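Local coordinates for transcription inhibitor protein Gfh1 (Thermus thermophilus, PDB 2F23) that inhibits all catalytic activities of RNA polymerase by partially occluding its substrate-binding site and preventing the binding of NTP, at residues A[3-8]-A[69-74]; A[17-22]-A[63-68]; A[100-105]-A[117-122]; A[123-128]-A[140-145]. All coordinates share one frame; numbering follows the deposited sequence.

Contact 1: A[3-8]-A[69-74]; sequences REVKLT and LSRAVI
Leu7 carries the apolar part of this contact, from CB to the tip of CD1. CB lies against CD1 of Ile74, and CG, anti to its own carbonyl carbon (chi1 -75°), comes over the methyl of Ala72. The extended second torsion then drives CD1 of Leu7 onto Ala72 CB at 3.4 Å, tighter than ordinary van der Waals contact, while the same methyl crosses CD2 of Leu69 at 4.2 Å. The backbones run parallel: Val73 straddles the other strand, its N donating to Val5 O (2.9 Å) nearly along the C=O axis and its O accepting from Leu7 N (3.0 Å) in an almost straight bond of 170°. This two-stranded parallel ribbon closes the base of the N-terminal coiled-coil hairpin, where strand 5-7 leads into helix 9-37 and strand 72-74 follows helix 46-71. At the start of the ribbon, Arg71 crosses Val5 at about a right angle. Its chain bends at chi3, and NE beyond the bend forms a salt bridge with Asp67; the guanidinium passes close to Val5 CG2, which lies 3.4 Å from NH1. Arg71 NH1 donates to Arg3 O at 3.1 Å, with that oxygen near the guanidinium plane but the donor above the carbonyl plane. A water in the plane of the guanidinium accepts from Arg71 NH2 and donates to Arg3 O, so that carbonyl receives two bonds. A second water accepts from Val5 N and donates to Arg71 O.

Contact 2: A[17-22]-A[63-68]; sequences QQLERE and DSLEDI
Helices 9-37 and 46-71 form the antiparallel coiled coil of the N-terminal domain, and here their short segments run 149° apart, 9.9 Å from each other at the closest approach of their axes. Along residues 17-22 the contact begins at Gln18. With CG anti to the backbone N (chi1 -175°) and the chain extended, this residue crosses Leu65 at about a right angle: CG meets Leu65 CD1, and the amide NE2 comes to 3.7 Å from Leu65 CD2. The same NE2 is hydrogen-bonded to Glu148, which ties the tip of Gln18 to the C-terminal part of the protein. Leu19, next in line, slides past Leu65 in the opposite direction, so that its CD1 approaches Leu65 CB at 4.2 Å. Its other methyl, CD2, lies 4.0 Å from CG of Glu66. The aliphatic part of Glu66 thus covers Leu19, while its carboxylate forms a salt bridge with Arg23. One turn on, Glu22, with CG anti to its carbonyl carbon, sets CG against Leu65 CD1; the bend at chi2 turns away the carboxylate, which is paired with Arg25. Together with Leu15, which also touches Leu65, residues Gln18, Leu19 and Glu22 frame the hole for a knobs-into-holes fit. The knob is Leu65, and its CD1 sits deepest, 3.8 Å from Leu19 CA and 4.0 Å from Glu22 CG.

Contact 3: A[100-105]-A[117-122]; sequences LSVQVV and MKISDA
Ile119 CD1 presses obliquely into Val102, 3.3 Å from CG1 and 3.4 Å from CB, both closer than normal van der Waals contact. Val102 also lies alongside Met117, CG1 beside CB, pointing the same way. On the face carrying Gln103 and Val105, Val105 CG2 packs on Lys118 CB at 3.9 Å, and the extended chain of Gln103 runs beside that of Lys118, which turns off at chi4, leaving Gln103 OE1 near Lys118 CE. The frame for these pairs is a parallel ladder of five backbone bonds, made by every second residue of each segment, the donor changing strand from bond to bond, from Met117 N to Ser101 O (3.1 Å) up to Asp121 N to Val105 O (2.9 Å), the latter nearly along the C=O axis. Strand 117-120 is thereby added to strand 99-105 as an outermost strand of the mixed sheet in the C-terminal domain, which belongs to the FKBP clan. At the end of the strand, Ser120 OG accepts from Ala122 N in an ST turn, and Asp121 CB touches Val104 CG1 at 3.6 Å. Further out, Leu129 covers Val102, Asp114 forms a salt bridge with Lys118 NZ, and Gly86 O holds the Gln103 amide.

Contact 4: A[123-128]-A[140-145]; sequences SPMGKA and LDTPKG
Apolar packing centres on Met125. Its CG, anti to the backbone N, meets Leu140 CB at 4.0 Å; the chain then bends at chi3 (-25°) and turns CE back over the strand end. There CE is crowded, 3.4 Å from Thr142 CA and 3.0 Å from Asp141 O, with Pro143 CD beside it. One turn further along the helix, Ala128 CB rests on Leu140 CD2 at 3.6 Å. Among polar interactions, the bridge between the segments is a water, which accepts from Met125 N, one of the N-H groups of the first helical turn, and donates to Asp141 O. The remaining bonds shape each segment by itself. Ser123 OG caps the helix by accepting from Gly126 N at 3.0 Å. Residues Thr142 to Gly145 make a type I turn, in which Thr142 OG1 accepts from Lys144 N as an ST turn and donates to Gly145 O at 2.7 Å, on a lone pair. Gly145 O is gripped twice, since Thr142 N donates to it as well. Helix 124-129, which follows strand 117-120 after a short turn, thus packs across the end of strand 137-142 at the hairpin with strand 145-155, with Ile119 touching Met125 and Phe149 lying against Leu140 and Thr142.

From the N terminus, strand 5-7 leads into helix 9-37, and the chain returns along helix 46-71 to strand 72-74. Contact 1 closes this whole loop, and contact 2 is nested inside it, holding the two helices together; the contacts touch where Val5 meets Ile68 and Leu19 meets Leu69. The C-terminal domain follows in series. Contact 3 closes the loop between strand 99-105 and the edge strand 117-120, and contact 4 then closes the next one, setting helix 124-129, which follows that edge strand, against the other edge strand, 137-142. These two abut through Ile119 and Met125, with centres about 9 Å apart. Neither touches contacts 1 or 2.

Contact 1: A[3-8]-A[69-74]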
loop_
_atom_site.group_PDB
_atom_site.type_symbol
_atom_site.label_atom_id
_atom_site.label_comp_id
_atom_site.label_asym_id
_atom_site.label_seq_id
_atom_site.Cartn_x
_atom_site.Cartn_y
_atom_site.Cartn_z
ATOM N N ARG A 3 0.132 -9.276 -13.770
ATOM C CA ARG A 3 -0.654 -8.205 -14.450
ATOM C C ARG A 3 0.180 -6.934 -14.579
ATOM O O ARG A 3 1.041 -6.660 -13.743
ATOM C CB ARG A 3 -1.928 -7.906 -13.652
ATOM C CG ARG A 3 -2.895 -6.959 -14.346
ATOM C CD ARG A 3 -4.089 -6.638 -13.456
ATOM N NE ARG A 3 -5.088 -5.828 -14.151
ATOM C CZ ARG A 3 -6.189 -5.345 -13.584
ATOM N NH1 ARG A 3 -6.443 -5.585 -12.304
ATOM N NH2 ARG A 3 -7.043 -4.626 -14.300
ATOM N N GLU A 4 -0.080 -6.162 -15.631
ATOM C CA GLU A 4 0.641 -4.915 -15.882
ATOM C C GLU A 4 0.564 -3.970 -14.685
ATOM O O GLU A 4 -0.417 -3.979 -13.940
ATOM C CB GLU A 4 0.066 -4.220 -17.120
ATOM C CG GLU A 4 -1.433 -3.972 -17.045
ATOM C CD GLU A 4 -1.977 -3.272 -18.276
ATOM O OE1 GLU A 4 -1.768 -3.785 -19.396
ATOM O OE2 GLU A 4 -2.619 -2.212 -18.124
ATOM N N VAL A 5 1.600 -3.155 -14.507
ATOM C CA VAL A 5 1.645 -2.207 -13.396
ATOM C C VAL A 5 1.874 -0.786 -13.885
ATOM O O VAL A 5 2.906 -0.483 -14.479
ATOM C CB VAL A 5 2.773 -2.557 -12.402
ATOM C CG1 VAL A 5 2.777 -1.571 -11.241
ATOM C CG2 VAL A 5 2.594 -3.975 -11.895
ATOM N N LYS A 6 0.906 0.084 -13.629
ATOM C CA LYS A 6 1.007 1.477 -14.036
ATOM C C LYS A 6 1.189 2.341 -12.798
ATOM O O LYS A 6 0.507 2.141 -11.792
ATOM C CB LYS A 6 -0.263 1.911 -14.771
ATOM C CG LYS A 6 -0.490 1.212 -16.097
ATOM C CD LYS A 6 -1.814 1.628 -16.716
ATOM C CE LYS A 6 -2.981 0.792 -16.200
ATOM N NZ LYS A 6 -3.179 0.871 -14.727
ATOM N N LEU A 7 2.127 3.281 -12.869
ATOM C CA LEU A 7 2.390 4.196 -11.761
ATOM C C LEU A 7 2.587 5.605 -12.288
ATOM O O LEU A 7 3.083 5.794 -13.396
ATOM C CB LEU A 7 3.667 3.797 -11.012
ATOM C CG LEU A 7 3.634 2.591 -10.075
ATOM C CD1 LEU A 7 5.044 2.287 -9.579
ATOM C CD2 LEU A 7 2.720 2.891 -8.900
ATOM N N THR A 8 2.181 6.595 -11.506
ATOM C CA THR A 8 2.418 7.976 -11.898
ATOM C C THR A 8 3.804 8.255 -11.324
ATOM O O THR A 8 4.345 7.441 -10.573
ATOM C CB THR A 8 1.431 8.952 -11.240
ATOM O OG1 THR A 8 1.440 8.744 -9.823
ATOM C CG2 THR A 8 0.019 8.750 -11.776
ATOM N N LEU A 69 7.821 -2.016 -8.469
ATOM C CA LEU A 69 8.666 -0.958 -8.999
ATOM C C LEU A 69 9.442 -1.351 -10.251
ATOM O O LEU A 69 9.585 -0.550 -11.176
ATOM C CB LEU A 69 9.635 -0.480 -7.914
ATOM C CG LEU A 69 9.003 0.384 -6.818
ATOM C CD1 LEU A 69 10.001 0.567 -5.686
ATOM C CD2 LEU A 69 8.588 1.742 -7.392
ATOM N N SER A 70 9.926 -2.586 -10.290
ATOM C CA SER A 70 10.701 -3.050 -11.432
ATOM C C SER A 70 9.863 -3.266 -12.688
ATOM O O SER A 70 10.383 -3.190 -13.803
ATOM C CB SER A 70 11.435 -4.349 -11.077
ATOM O OG SER A 70 10.524 -5.415 -10.873
ATOM N N ARG A 71 8.568 -3.520 -12.515
ATOM C CA ARG A 71 7.694 -3.767 -13.656
ATOM C C ARG A 71 6.805 -2.588 -14.013
ATOM O O ARG A 71 6.068 -2.631 -14.999
ATOM C CB ARG A 71 6.820 -4.991 -13.386
ATOM C CG ARG A 71 7.628 -6.259 -13.163
ATOM C CD ARG A 71 6.768 -7.514 -13.134
ATOM N NE ARG A 71 5.815 -7.530 -12.029
ATOM C CZ ARG A 71 4.549 -7.141 -12.124
ATOM N NH1 ARG A 71 4.072 -6.701 -13.280
ATOM N NH2 ARG A 71 3.757 -7.191 -11.060
ATOM N N ALA A 72 6.886 -1.532 -13.221
ATOM C CA ALA A 72 6.054 -0.364 -13.444
ATOM C C ALA A 72 6.341 0.433 -14.707
ATOM O O ALA A 72 7.486 0.580 -15.134
ATOM C CB ALA A 72 6.138 0.557 -12.237
ATOM N N VAL A 73 5.265 0.930 -15.304
ATOM C CA VAL A 73 5.348 1.782 -16.476
ATOM C C VAL A 73 4.929 3.130 -15.905
ATOM O O VAL A 73 3.882 3.232 -15.260
ATOM C CB VAL A 73 4.351 1.362 -17.570
ATOM C CG1 VAL A 73 4.427 2.337 -18.740
ATOM C CG2 VAL A 73 4.654 -0.056 -18.031
ATOM N N ILE A 74 5.754 4.149 -16.111
ATOM C CA ILE A 74 5.455 5.476 -15.594
ATOM C C ILE A 74 4.553 6.223 -16.557
ATOM O O ILE A 74 4.922 6.481 -17.705
ATOM C CB ILE A 74 6.739 6.297 -15.370
ATOM C CG1 ILE A 74 7.655 5.559 -14.394
ATOM C CG2 ILE A 74 6.387 7.677 -14.828
ATOM C CD1 ILE A 74 7.026 5.283 -13.045
HETATM O O HOH W 1 1.037 -7.081 -10.974
HETATM O O HOH W 2 3.947 -3.624 -16.288
#

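Contact 2: A[17-22]-A[63-68]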
loop_
_atom_site.group_PDB
_atom_site.type_symbol
_atom_site.label_atom_id
_atom_site.label_comp_id
_atom_site.label_asym_id
_atom_site.label_seq_id
_atom_site.Cartn_x
_atom_site.Cartn_y
_atom_site.Cartn_z
ATOM N N GLN A 17 10.500 5.399 -2.052
ATOM C CA GLN A 17 10.856 5.929 -0.739
ATOM C C GLN A 17 10.509 4.880 0.307
ATOM O O GLN A 17 11.268 4.657 1.246
ATOM C CB GLN A 17 10.096 7.227 -0.448
ATOM C CG GLN A 17 10.406 8.346 -1.431
ATOM C CD GLN A 17 9.563 9.586 -1.206
ATOM O OE1 GLN A 17 8.368 9.498 -0.930
ATOM N NE2 GLN A 17 10.181 10.754 -1.341
ATOM N N GLN A 18 9.361 4.230 0.140
ATOM C CA GLN A 18 8.954 3.199 1.084
ATOM C C GLN A 18 9.952 2.048 1.051
ATOM O O GLN A 18 10.297 1.484 2.093
ATOM C CB GLN A 18 7.559 2.677 0.750
ATOM C CG GLN A 18 7.046 1.677 1.774
ATOM C CD GLN A 18 5.671 1.145 1.439
ATOM O OE1 GLN A 18 5.058 0.436 2.237
ATOM N NE2 GLN A 18 5.177 1.482 0.253
ATOM N N LEU A 19 10.406 1.691 -0.147
ATOM C CA LEU A 19 11.379 0.614 -0.299
ATOM C C LEU A 19 12.679 0.954 0.433
ATOM O O LEU A 19 13.268 0.103 1.089
ATOM C CB LEU A 19 11.669 0.360 -1.781
ATOM C CG LEU A 19 12.780 -0.637 -2.126
ATOM C CD1 LEU A 19 12.519 -1.970 -1.446
ATOM C CD2 LEU A 19 12.839 -0.815 -3.637
ATOM N N GLU A 20 13.123 2.201 0.322
ATOM C CA GLU A 20 14.350 2.607 0.997
ATOM C C GLU A 20 14.196 2.454 2.505
ATOM O O GLU A 20 15.113 1.993 3.185
ATOM C CB GLU A 20 14.692 4.057 0.649
ATOM C CG GLU A 20 14.922 4.287 -0.835
ATOM C CD GLU A 20 16.149 3.567 -1.363
ATOM O OE1 GLU A 20 16.247 2.331 -1.193
ATOM O OE2 GLU A 20 17.018 4.239 -1.957
ATOM N N ARG A 21 13.033 2.835 3.022
ATOM C CA ARG A 21 12.773 2.731 4.450
ATOM C C ARG A 21 12.745 1.263 4.864
ATOM O O ARG A 21 13.260 0.899 5.919
ATOM C CB ARG A 21 11.447 3.416 4.802
ATOM C CG ARG A 21 11.535 4.944 4.908
ATOM C CD ARG A 21 12.197 5.566 3.682
ATOM N NE ARG A 21 12.232 7.028 3.730
ATOM C CZ ARG A 21 11.155 7.808 3.697
ATOM N NH1 ARG A 21 9.945 7.273 3.619
ATOM N NH2 ARG A 21 11.289 9.127 3.736
ATOM N N GLU A 22 12.158 0.415 4.025
ATOM C CA GLU A 22 12.101 -1.006 4.347
ATOM C C GLU A 22 13.495 -1.634 4.347
ATOM O O GLU A 22 13.768 -2.529 5.144
ATOM C CB GLU A 22 11.190 -1.749 3.365
ATOM C CG GLU A 22 9.706 -1.468 3.558
ATOM C CD GLU A 22 9.232 -1.786 4.962
ATOM O OE1 GLU A 22 9.539 -2.889 5.461
ATOM O OE2 GLU A 22 8.550 -0.935 5.568
ATOM N N ASP A 63 10.228 -7.615 -1.244
ATOM C CA ASP A 63 10.055 -8.368 -2.483
ATOM C C ASP A 63 8.869 -7.835 -3.277
ATOM O O ASP A 63 8.935 -7.708 -4.501
ATOM C CB ASP A 63 9.859 -9.859 -2.194
ATOM C CG ASP A 63 11.128 -10.524 -1.693
ATOM O OD1 ASP A 63 12.216 -10.191 -2.209
ATOM O OD2 ASP A 63 11.036 -11.386 -0.793
ATOM N N SER A 64 7.781 -7.525 -2.583
ATOM C CA SER A 64 6.597 -6.999 -3.247
ATOM C C SER A 64 6.878 -5.626 -3.844
ATOM O O SER A 64 6.471 -5.334 -4.971
ATOM C CB SER A 64 5.429 -6.914 -2.263
ATOM O OG SER A 64 5.001 -8.210 -1.877
ATOM N N LEU A 65 7.581 -4.784 -3.097
ATOM C CA LEU A 65 7.899 -3.449 -3.588
ATOM C C LEU A 65 8.820 -3.503 -4.798
ATOM O O LEU A 65 8.619 -2.780 -5.767
ATOM C CB LEU A 65 8.533 -2.611 -2.471
ATOM C CG LEU A 65 7.536 -2.221 -1.377
ATOM C CD1 LEU A 65 8.278 -1.621 -0.196
ATOM C CD2 LEU A 65 6.517 -1.236 -1.938
ATOM N N GLU A 66 9.833 -4.363 -4.742
ATOM C CA GLU A 66 10.765 -4.491 -5.852
ATOM C C GLU A 66 10.056 -5.022 -7.087
ATOM O O GLU A 66 10.364 -4.615 -8.206
ATOM C CB GLU A 66 11.923 -5.414 -5.466
ATOM C CG GLU A 66 12.918 -4.753 -4.525
ATOM C CD GLU A 66 13.999 -5.696 -4.034
ATOM O OE1 GLU A 66 15.022 -5.193 -3.531
ATOM O OE2 GLU A 66 13.826 -6.928 -4.137
ATOM N N ASP A 67 9.100 -5.922 -6.879
ATOM C CA ASP A 67 8.349 -6.496 -7.989
ATOM C C ASP A 67 7.553 -5.416 -8.709
ATOM O O ASP A 67 7.627 -5.283 -9.933
ATOM C CB ASP A 67 7.384 -7.572 -7.484
ATOM C CG ASP A 67 6.573 -8.194 -8.605
ATOM O OD1 ASP A 67 5.339 -8.314 -8.453
ATOM O OD2 ASP A 67 7.171 -8.564 -9.636
ATOM N N ILE A 68 6.791 -4.644 -7.942
ATOM C CA ILE A 68 5.971 -3.583 -8.511
ATOM C C ILE A 68 6.798 -2.489 -9.169
ATOM O O ILE A 68 6.521 -2.083 -10.294
ATOM C CB ILE A 68 5.074 -2.958 -7.434
ATOM C CG1 ILE A 68 4.167 -4.043 -6.852
ATOM C CG2 ILE A 68 4.258 -1.808 -8.024
ATOM C CD1 ILE A 68 3.245 -3.556 -5.794
#

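Contact 3: A[100-105]-A[117-122]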
loop_
_atom_site.group_PDB
_atom_site.type_symbol
_atom_site.label_atom_id
_atom_site.label_comp_id
_atom_site.label_asym_id
_atom_site.label_seq_id
_atom_site.Cartn_x
_atom_site.Cartn_y
_atom_site.Cartn_z
ATOM N N LEU A 100 -9.608 -4.049 -4.027
ATOM C CA LEU A 100 -10.782 -3.448 -3.415
ATOM C C LEU A 100 -11.313 -2.361 -4.335
ATOM O O LEU A 100 -10.537 -1.675 -4.988
ATOM C CB LEU A 100 -10.394 -2.815 -2.075
ATOM C CG LEU A 100 -11.401 -1.865 -1.420
ATOM C CD1 LEU A 100 -12.591 -2.659 -0.921
ATOM C CD2 LEU A 100 -10.739 -1.123 -0.272
ATOM N N SER A 101 -12.628 -2.210 -4.404
ATOM C CA SER A 101 -13.196 -1.157 -5.232
ATOM C C SER A 101 -14.100 -0.296 -4.362
ATOM O O SER A 101 -14.685 -0.767 -3.383
ATOM C CB SER A 101 -13.982 -1.734 -6.416
ATOM O OG SER A 101 -15.086 -2.496 -5.977
ATOM N N VAL A 102 -14.190 0.979 -4.711
ATOM C CA VAL A 102 -15.011 1.915 -3.958
ATOM C C VAL A 102 -15.628 2.919 -4.908
ATOM O O VAL A 102 -15.177 3.079 -6.039
ATOM C CB VAL A 102 -14.168 2.708 -2.931
ATOM C CG1 VAL A 102 -13.478 1.763 -1.973
ATOM C CG2 VAL A 102 -13.145 3.576 -3.658
ATOM N N GLN A 103 -16.683 3.579 -4.451
ATOM C CA GLN A 103 -17.301 4.617 -5.249
ATOM C C GLN A 103 -17.427 5.826 -4.346
ATOM O O GLN A 103 -17.957 5.728 -3.239
ATOM C CB GLN A 103 -18.687 4.216 -5.765
ATOM C CG GLN A 103 -19.347 5.354 -6.536
ATOM C CD GLN A 103 -20.684 4.988 -7.144
ATOM O OE1 GLN A 103 -21.542 4.398 -6.486
ATOM N NE2 GLN A 103 -20.876 5.357 -8.410
ATOM N N VAL A 104 -16.912 6.959 -4.806
ATOM C CA VAL A 104 -16.994 8.186 -4.031
ATOM C C VAL A 104 -18.410 8.730 -4.206
ATOM O O VAL A 104 -18.875 8.920 -5.329
ATOM C CB VAL A 104 -15.964 9.233 -4.521
ATOM C CG1 VAL A 104 -16.142 10.529 -3.762
ATOM C CG2 VAL A 104 -14.542 8.705 -4.313
ATOM N N VAL A 105 -19.100 8.961 -3.094
ATOM C CA VAL A 105 -20.467 9.464 -3.152
ATOM C C VAL A 105 -20.685 10.577 -2.138
ATOM O O VAL A 105 -19.806 10.874 -1.331
ATOM C CB VAL A 105 -21.483 8.335 -2.863
ATOM C CG1 VAL A 105 -21.359 7.237 -3.920
ATOM C CG2 VAL A 105 -21.231 7.748 -1.477
ATOM N N MET A 117 -17.490 -0.281 -2.117
ATOM C CA MET A 117 -17.834 0.436 -0.895
ATOM C C MET A 117 -18.205 1.863 -1.278
ATOM O O MET A 117 -17.445 2.526 -1.980
ATOM C CB MET A 117 -16.643 0.496 0.076
ATOM C CG MET A 117 -16.225 -0.813 0.734
ATOM S SD MET A 117 -15.413 -0.541 2.358
ATOM C CE MET A 117 -14.607 0.978 2.101
ATOM N N LYS A 118 -19.369 2.332 -0.837
ATOM C CA LYS A 118 -19.779 3.703 -1.124
ATOM C C LYS A 118 -19.189 4.560 -0.014
ATOM O O LYS A 118 -19.641 4.523 1.131
ATOM C CB LYS A 118 -21.302 3.829 -1.150
ATOM C CG LYS A 118 -21.947 3.141 -2.344
ATOM C CD LYS A 118 -23.413 3.519 -2.477
ATOM C CE LYS A 118 -24.049 2.841 -3.679
ATOM N NZ LYS A 118 -24.103 1.361 -3.503
ATOM N N ILE A 119 -18.161 5.320 -0.371
ATOM C CA ILE A 119 -17.440 6.163 0.570
ATOM C C ILE A 119 -17.797 7.634 0.411
ATOM O O ILE A 119 -17.787 8.168 -0.696
ATOM C CB ILE A 119 -15.926 5.985 0.358
ATOM C CG1 ILE A 119 -15.570 4.503 0.466
ATOM C CG2 ILE A 119 -15.139 6.803 1.372
ATOM C CD1 ILE A 119 -14.146 4.204 0.110
ATOM N N SER A 120 -18.105 8.284 1.529
ATOM C CA SER A 120 -18.454 9.699 1.520
ATOM C C SER A 120 -17.259 10.536 1.091
ATOM O O SER A 120 -16.142 10.306 1.553
ATOM C CB SER A 120 -18.902 10.129 2.917
ATOM O OG SER A 120 -18.963 11.542 3.023
ATOM N N ASP A 121 -17.488 11.506 0.209
ATOM C CA ASP A 121 -16.400 12.356 -0.245
ATOM C C ASP A 121 -15.889 13.270 0.868
ATOM O O ASP A 121 -14.843 13.893 0.726
ATOM C CB ASP A 121 -16.819 13.181 -1.478
ATOM C CG ASP A 121 -17.978 14.126 -1.208
ATOM O OD1 ASP A 121 -18.362 14.847 -2.157
ATOM O OD2 ASP A 121 -18.511 14.158 -0.081
ATOM N N ALA A 122 -16.612 13.319 1.984
ATOM C CA ALA A 122 -16.219 14.151 3.120
ATOM C C ALA A 122 -15.451 13.360 4.183
ATOM O O ALA A 122 -14.913 13.935 5.136
ATOM C CB ALA A 122 -17.452 14.793 3.741
#

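Contact 4: A[123-128]-A[140-145]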
loop_
_atom_site.group_PDB
_atom_site.type_symbol
_atom_site.label_atom_id
_atom_site.label_comp_id
_atom_site.label_asym_id
_atom_site.label_seq_id
_atom_site.Cartn_x
_atom_site.Cartn_y
_atom_site.Cartn_z
ATOM N N SER A 123 -15.404 12.039 4.024
ATOM C CA SER A 123 -14.698 11.186 4.974
ATOM C C SER A 123 -13.197 11.244 4.706
ATOM O O SER A 123 -12.767 11.682 3.643
ATOM C CB SER A 123 -15.170 9.740 4.835
ATOM O OG SER A 123 -14.706 9.174 3.617
ATOM N N PRO A 124 -12.377 10.804 5.673
ATOM C CA PRO A 124 -10.929 10.836 5.459
ATOM C C PRO A 124 -10.512 10.080 4.195
ATOM O O PRO A 124 -9.653 10.537 3.450
ATOM C CB PRO A 124 -10.384 10.193 6.731
ATOM C CG PRO A 124 -11.365 10.667 7.767
ATOM C CD PRO A 124 -12.695 10.452 7.070
ATOM N N MET A 125 -11.127 8.925 3.957
ATOM C CA MET A 125 -10.796 8.133 2.774
ATOM C C MET A 125 -11.258 8.859 1.514
ATOM O O MET A 125 -10.524 8.941 0.529
ATOM C CB MET A 125 -11.461 6.755 2.852
ATOM C CG MET A 125 -10.918 5.725 1.867
ATOM S SD MET A 125 -11.699 4.080 2.037
ATOM C CE MET A 125 -12.237 4.097 3.687
ATOM N N GLY A 126 -12.478 9.385 1.563
ATOM C CA GLY A 126 -13.029 10.095 0.421
ATOM C C GLY A 126 -12.177 11.274 0.004
ATOM O O GLY A 126 -11.846 11.422 -1.172
ATOM N N LYS A 127 -11.821 12.117 0.967
ATOM C CA LYS A 127 -11.006 13.283 0.671
ATOM C C LYS A 127 -9.621 12.903 0.177
ATOM O O LYS A 127 -9.016 13.634 -0.608
ATOM C CB LYS A 127 -10.874 14.184 1.904
ATOM C CG LYS A 127 -12.110 15.027 2.202
ATOM C CD LYS A 127 -11.754 16.209 3.097
ATOM C CE LYS A 127 -12.939 17.142 3.329
ATOM N NZ LYS A 127 -13.907 16.628 4.331
ATOM N N ALA A 128 -9.117 11.764 0.639
ATOM C CA ALA A 128 -7.795 11.301 0.238
ATOM C C ALA A 128 -7.780 10.804 -1.208
ATOM O O ALA A 128 -6.732 10.791 -1.852
ATOM C CB ALA A 128 -7.328 10.191 1.178
ATOM N N LEU A 140 -4.793 4.956 2.776
ATOM C CA LEU A 140 -6.192 5.215 3.087
ATOM C C LEU A 140 -6.661 4.649 4.415
ATOM O O LEU A 140 -6.244 3.567 4.827
ATOM C CB LEU A 140 -7.081 4.664 1.969
ATOM C CG LEU A 140 -6.773 5.170 0.556
ATOM C CD1 LEU A 140 -7.640 4.436 -0.451
ATOM C CD2 LEU A 140 -7.012 6.673 0.481
ATOM N N ASP A 141 -7.542 5.399 5.068
ATOM C CA ASP A 141 -8.110 5.009 6.349
ATOM C C ASP A 141 -9.397 4.243 6.065
ATOM O O ASP A 141 -10.473 4.833 5.944
ATOM C CB ASP A 141 -8.408 6.254 7.187
ATOM C CG ASP A 141 -7.159 7.068 7.484
ATOM O OD1 ASP A 141 -6.260 6.545 8.176
ATOM O OD2 ASP A 141 -7.073 8.226 7.029
ATOM N N THR A 142 -9.276 2.926 5.949
ATOM C CA THR A 142 -10.418 2.070 5.656
ATOM C C THR A 142 -11.037 1.538 6.942
ATOM O O THR A 142 -10.495 1.738 8.026
ATOM C CB THR A 142 -9.989 0.866 4.797
ATOM O OG1 THR A 142 -9.258 -0.061 5.607
ATOM C CG2 THR A 142 -9.103 1.324 3.649
ATOM N N PRO A 143 -12.187 0.853 6.839
ATOM C CA PRO A 143 -12.822 0.315 8.047
ATOM C C PRO A 143 -11.980 -0.785 8.693
ATOM O O PRO A 143 -12.228 -1.186 9.831
ATOM C CB PRO A 143 -14.167 -0.195 7.530
ATOM C CG PRO A 143 -13.872 -0.550 6.100
ATOM C CD PRO A 143 -13.029 0.615 5.653
ATOM N N LYS A 144 -10.977 -1.263 7.960
ATOM C CA LYS A 144 -10.093 -2.310 8.461
ATOM C C LYS A 144 -8.782 -1.698 8.944
ATOM O O LYS A 144 -7.869 -2.410 9.356
ATOM C CB LYS A 144 -9.798 -3.334 7.360
ATOM C CG LYS A 144 -11.026 -3.848 6.628
ATOM C CD LYS A 144 -12.006 -4.532 7.566
ATOM C CE LYS A 144 -13.224 -5.040 6.809
ATOM N NZ LYS A 144 -14.204 -5.701 7.715
ATOM N N GLY A 145 -8.692 -0.373 8.881
ATOM C CA GLY A 145 -7.483 0.302 9.316
ATOM C C GLY A 145 -6.764 1.002 8.181
ATOM O O GLY A 145 -7.288 1.096 7.071
HETATM O O HOH W 3 -12.270 7.429 6.041
#